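PDB 2FOK: FOKI restriction endonuclease from Planomicrobium okeanokoites, which recognises a specific DNA sequence and, as a type IIS restriction endonuclease, hydrolyses both strands at a set distance from it with the aid of metal ions. Local coordinates for residues E430-M433 with G437-G440; I199-L204 with K245-P250. All coordinates share one frame; numbering follows the deposited sequence.

Interaction 1. Residues E430-M433 with G437-G440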
loop_
_atom_site.group_PDB
_atom_site.type_symbol
_atom_site.label_atom_id
_atom_site.label_comp_id
_atom_site.label_asym_id
_atom_site.label_seq_id
_atom_site.Cartn_x
_atom_site.Cartn_y
_atom_site.Cartn_z
ATOM N N GLU A 430 -1.311 -8.537 15.148
ATOM C CA GLU A 430 -1.054 -7.247 15.775
ATOM C C GLU A 430 -2.267 -6.739 16.533
ATOM O O GLU A 430 -2.134 -6.167 17.608
ATOM C CB GLU A 430 -0.630 -6.223 14.727
ATOM C CG GLU A 430 -0.091 -4.956 15.335
ATOM C CD GLU A 430 0.077 -3.852 14.331
ATOM O OE1 GLU A 430 -0.945 -3.319 13.855
ATOM O OE2 GLU A 430 1.232 -3.504 14.025
ATOM N N PHE A 431 -3.449 -6.947 15.964
ATOM C CA PHE A 431 -4.712 -6.550 16.590
ATOM C C PHE A 431 -4.931 -7.370 17.877
ATOM O O PHE A 431 -5.365 -6.851 18.910
ATOM C CB PHE A 431 -5.871 -6.811 15.618
ATOM C CG PHE A 431 -7.165 -6.125 15.998
ATOM C CD1 PHE A 431 -7.301 -4.743 15.885
ATOM C CD2 PHE A 431 -8.269 -6.865 16.387
ATOM C CE1 PHE A 431 -8.523 -4.116 16.144
ATOM C CE2 PHE A 431 -9.489 -6.251 16.648
ATOM C CZ PHE A 431 -9.616 -4.878 16.525
ATOM N N PHE A 432 -4.620 -8.659 17.811
ATOM C CA PHE A 432 -4.800 -9.518 18.966
ATOM C C PHE A 432 -4.001 -9.000 20.152
ATOM O O PHE A 432 -4.547 -8.816 21.245
ATOM C CB PHE A 432 -4.387 -10.957 18.631
ATOM C CG PHE A 432 -5.535 -11.830 18.190
ATOM C CD1 PHE A 432 -6.710 -11.887 18.938
ATOM C CD2 PHE A 432 -5.450 -12.580 17.017
ATOM C CE1 PHE A 432 -7.792 -12.678 18.529
ATOM C CE2 PHE A 432 -6.530 -13.379 16.590
ATOM C CZ PHE A 432 -7.702 -13.427 17.349
ATOM N N MET A 433 -2.719 -8.739 19.920
ATOM C CA MET A 433 -1.804 -8.260 20.957
ATOM C C MET A 433 -1.998 -6.813 21.391
ATOM O O MET A 433 -1.908 -6.498 22.571
ATOM C CB MET A 433 -0.353 -8.428 20.493
ATOM C CG MET A 433 0.287 -9.720 20.958
ATOM S SD MET A 433 1.219 -10.531 19.658
ATOM C CE MET A 433 2.526 -9.342 19.398
ATOM N N GLY A 437 -5.214 -7.678 23.934
ATOM C CA GLY A 437 -4.367 -7.737 25.112
ATOM C C GLY A 437 -3.559 -9.004 25.259
ATOM O O GLY A 437 -2.923 -9.225 26.287
ATOM N N TYR A 438 -3.569 -9.839 24.229
ATOM C CA TYR A 438 -2.850 -11.101 24.268
ATOM C C TYR A 438 -1.354 -10.902 24.199
ATOM O O TYR A 438 -0.865 -9.849 23.791
ATOM C CB TYR A 438 -3.268 -11.991 23.091
ATOM C CG TYR A 438 -4.641 -12.625 23.225
ATOM C CD1 TYR A 438 -4.834 -13.759 24.013
ATOM C CD2 TYR A 438 -5.741 -12.093 22.548
ATOM C CE1 TYR A 438 -6.090 -14.351 24.121
ATOM C CE2 TYR A 438 -7.005 -12.679 22.650
ATOM C CZ TYR A 438 -7.165 -13.806 23.436
ATOM O OH TYR A 438 -8.403 -14.390 23.533
ATOM N N ARG A 439 -0.629 -11.934 24.607
ATOM C CA ARG A 439 0.815 -11.923 24.546
ATOM C C ARG A 439 1.089 -12.975 23.486
ATOM O O ARG A 439 0.166 -13.689 23.085
ATOM C CB ARG A 439 1.412 -12.328 25.892
ATOM C CG ARG A 439 2.493 -11.389 26.374
ATOM C CD ARG A 439 2.239 -10.930 27.794
ATOM N NE ARG A 439 3.274 -11.435 28.691
ATOM C CZ ARG A 439 3.449 -11.036 29.946
ATOM N NH1 ARG A 439 2.653 -10.110 30.474
ATOM N NH2 ARG A 439 4.423 -11.569 30.674
ATOM N N GLY A 440 2.335 -13.078 23.033
ATOM C CA GLY A 440 2.667 -14.041 21.998
ATOM C C GLY A 440 3.161 -13.372 20.718
ATOM O O GLY A 440 3.729 -12.278 20.761
#

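Interaction 2. Residues I199-L204 with K245-P250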
loop_
_atom_site.group_PDB
_atom_site.type_symbol
_atom_site.label_atom_id
_atom_site.label_comp_id
_atom_site.label_asym_id
_atom_site.label_seq_id
_atom_site.Cartn_x
_atom_site.Cartn_y
_atom_site.Cartn_z
ATOM N N ILE A 199 7.474 -6.732 13.460
ATOM C CA ILE A 199 7.026 -8.065 13.075
ATOM C C ILE A 199 7.832 -8.625 11.899
ATOM O O ILE A 199 8.072 -9.829 11.821
ATOM C CB ILE A 199 5.510 -8.072 12.719
ATOM C CG1 ILE A 199 4.678 -7.912 13.998
ATOM C CG2 ILE A 199 5.130 -9.386 12.029
ATOM C CD1 ILE A 199 3.195 -7.822 13.766
ATOM N N LEU A 200 8.266 -7.761 10.991
ATOM C CA LEU A 200 9.044 -8.238 9.859
ATOM C C LEU A 200 10.486 -8.597 10.248
ATOM O O LEU A 200 11.074 -9.525 9.691
ATOM C CB LEU A 200 9.052 -7.200 8.725
ATOM C CG LEU A 200 9.956 -7.652 7.561
ATOM C CD1 LEU A 200 9.114 -8.010 6.342
ATOM C CD2 LEU A 200 10.971 -6.565 7.242
ATOM N N LEU A 201 11.055 -7.864 11.196
ATOM C CA LEU A 201 12.421 -8.123 11.631
ATOM C C LEU A 201 12.510 -9.472 12.351
ATOM O O LEU A 201 13.562 -10.122 12.359
ATOM C CB LEU A 201 12.904 -7.003 12.554
ATOM C CG LEU A 201 13.502 -5.781 11.854
ATOM C CD1 LEU A 201 13.609 -4.622 12.832
ATOM C CD2 LEU A 201 14.866 -6.140 11.298
ATOM N N ASP A 202 11.397 -9.883 12.951
ATOM C CA ASP A 202 11.309 -11.158 13.662
ATOM C C ASP A 202 11.421 -12.321 12.671
ATOM O O ASP A 202 12.044 -13.344 12.950
ATOM C CB ASP A 202 9.963 -11.244 14.379
ATOM C CG ASP A 202 10.097 -11.207 15.877
ATOM O OD1 ASP A 202 10.875 -12.015 16.422
ATOM O OD2 ASP A 202 9.418 -10.372 16.511
ATOM N N THR A 203 10.786 -12.158 11.517
ATOM C CA THR A 203 10.800 -13.173 10.480
ATOM C C THR A 203 12.183 -13.226 9.857
ATOM O O THR A 203 12.594 -14.250 9.324
ATOM C CB THR A 203 9.777 -12.847 9.381
ATOM O OG1 THR A 203 8.466 -12.838 9.948
ATOM C CG2 THR A 203 9.826 -13.876 8.275
ATOM N N LEU A 204 12.888 -12.103 9.931
ATOM C CA LEU A 204 14.231 -11.980 9.377
ATOM C C LEU A 204 15.273 -12.572 10.319
ATOM O O LEU A 204 16.224 -13.218 9.882
ATOM C CB LEU A 204 14.544 -10.497 9.116
ATOM C CG LEU A 204 15.944 -10.108 8.634
ATOM C CD1 LEU A 204 16.306 -10.888 7.370
ATOM C CD2 LEU A 204 15.977 -8.618 8.368
ATOM N N LYS A 245 19.871 0.466 8.147
ATOM C CA LYS A 245 19.583 0.702 9.547
ATOM C C LYS A 245 19.872 -0.640 10.223
ATOM O O LYS A 245 19.637 -1.697 9.634
ATOM C CB LYS A 245 18.112 1.096 9.703
ATOM C CG LYS A 245 17.666 1.414 11.111
ATOM C CD LYS A 245 16.635 2.538 11.085
ATOM C CE LYS A 245 15.583 2.378 12.183
ATOM N NZ LYS A 245 15.699 3.408 13.260
ATOM N N GLU A 246 20.398 -0.606 11.443
ATOM C CA GLU A 246 20.721 -1.842 12.153
ATOM C C GLU A 246 19.836 -2.078 13.363
ATOM O O GLU A 246 19.306 -1.135 13.947
ATOM C CB GLU A 246 22.184 -1.832 12.582
ATOM C CG GLU A 246 23.147 -1.644 11.426
ATOM C CD GLU A 246 24.091 -2.808 11.275
ATOM O OE1 GLU A 246 24.710 -3.205 12.286
ATOM O OE2 GLU A 246 24.213 -3.328 10.145
ATOM N N PHE A 247 19.684 -3.345 13.734
ATOM C CA PHE A 247 18.852 -3.717 14.870
ATOM C C PHE A 247 19.434 -4.879 15.675
ATOM O O PHE A 247 20.214 -5.677 15.160
ATOM C CB PHE A 247 17.456 -4.116 14.388
ATOM C CG PHE A 247 16.786 -3.084 13.525
ATOM C CD1 PHE A 247 16.984 -3.073 12.150
ATOM C CD2 PHE A 247 15.921 -2.145 14.085
ATOM C CE1 PHE A 247 16.331 -2.151 11.352
ATOM C CE2 PHE A 247 15.260 -1.216 13.291
ATOM C CZ PHE A 247 15.463 -1.219 11.925
ATOM N N ILE A 248 19.048 -4.960 16.944
ATOM C CA ILE A 248 19.483 -6.043 17.819
ATOM C C ILE A 248 18.243 -6.907 18.015
ATOM O O ILE A 248 17.381 -6.583 18.832
ATOM C CB ILE A 248 19.942 -5.525 19.210
ATOM C CG1 ILE A 248 21.337 -4.897 19.110
ATOM C CG2 ILE A 248 19.936 -6.677 20.225
ATOM C CD1 ILE A 248 22.484 -5.903 19.160
ATOM N N ILE A 249 18.146 -7.997 17.262
ATOM C CA ILE A 249 16.987 -8.877 17.362
ATOM C C ILE A 249 17.352 -10.250 17.911
ATOM O O ILE A 249 17.811 -11.126 17.171
ATOM C CB ILE A 249 16.312 -9.044 15.991
ATOM C CG1 ILE A 249 16.183 -7.675 15.316
ATOM C CG2 ILE A 249 14.937 -9.697 16.154
ATOM C CD1 ILE A 249 15.522 -6.598 16.180
ATOM N N PRO A 250 17.139 -10.458 19.223
ATOM C CA PRO A 250 17.444 -11.728 19.887
ATOM C C PRO A 250 16.473 -12.835 19.489
ATOM O O PRO A 250 15.253 -12.649 19.527
ATOM C CB PRO A 250 17.356 -11.392 21.380
ATOM C CG PRO A 250 17.208 -9.899 21.458
ATOM C CD PRO A 250 16.583 -9.480 20.169
#

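Interaction 1. Residues E430-M433 with G437-G440
Phe-432 O collects two backbone hydrogen bonds from the chain that leaves the helix. Gly-437 N donates to Phe-432 O at 3.0 Å, nearly along the carbonyl axis though in a bent hydrogen bond (136° at the hydrogen), and Tyr-438 N adds a weaker bond. Both span more residues than an alpha-helical bond, consistent with a widened last turn. Phe-432 O also lies in the plane of the Tyr-438 ring, at its edge. Gly-437 makes this exit at positive phi (109°), where a side chain would jam against the preceding carbonyl.

Among the apolar contacts, the side chains of Phe-432 and Tyr-438 run side by side, their rings meeting obliquely with planes 83° apart and Phe-432 CD1 3.7 Å from Tyr-438 CD2.

Met-433 bends along the other side of the turn: its CG presses on Tyr-438 O at 3.1 Å, and its CA brings a C-H to the same oxygen. Farther out, Met-433 SD lies 3.3 Å from Gly-440 O.

Tyr-438 OH is hydrogen-bonded to Tyr-462. Helix 421-436 leads through Gly-437 and Tyr-438 into the edge strand 439-442 of the cleavage-domain sheet, Phe-432 and Tyr-438 both resting on Ile-453 of strand 451-454 and Tyr-438 also on helix 565-569.

Interaction 2. Residues I199-L204 with K245-P250
Leu-201 of helix 197-205 pushes its methyls against Phe-247 on the edge strand 240-248, joining a helix to the beta-hairpin of a recognition subdomain of the helix-turn-helix class; the helices followed by a hairpin are consistent with a winged-helix arrangement. The close part is a CH-pi contact. CD1 of Leu-201 stands over the centre of the Phe-247 ring, 3.5 Å from the centroid and only 9° off the ring normal, while CD2 of Leu-201 approaches the rim atom CD1 of Phe-247 at 3.8 Å. The two side chains cross at about a right angle. In Phe-247, chi1 of -54° swings the ring to the helix side and chi2 near 90° turns its face to the leucine; backbone bonding to Glu-259 holds the residue in the hairpin. A serine in place of Phe-247 would probably leave the Leu-201 methyl above a gap where the ring had been.

Beyond this spot the contact slackens. Asp-202 touches Lys-441 of strand 439-442 instead, and on the solvent side Ile-248 is exposed and does not reach the helix. Ile-249 keeps a larger distance, although more of its surface is covered than that of Phe-247: its CD1 lies 4.3 Å from Leu-201 CD1, and its CG2 stops 4.1 Å from Leu-201 O.

From the N terminus, interaction 2 comes first: helix 197-205 and strand 240-248 close a mostly helical loop of 40 residues within the second recognition subdomain. The chain then runs through the D3 domain into the cleavage domain, where interaction 1 spans only the last three residues of helix 421-436, a very short closure where the helix hands over to the next strand. The two are in series, neither nesting nor crossing. They nevertheless meet in space, their centres about 19 Å apart: Ile-199 CD1 packs on Glu-430 CB at 4.3 Å, and Ile-199 and Thr-203 touch His-442. Helix 197-205 therefore bridges the recognition hairpin and the edge of the cleavage-domain sheet, in keeping with a cleavage domain docked against the recognition domain.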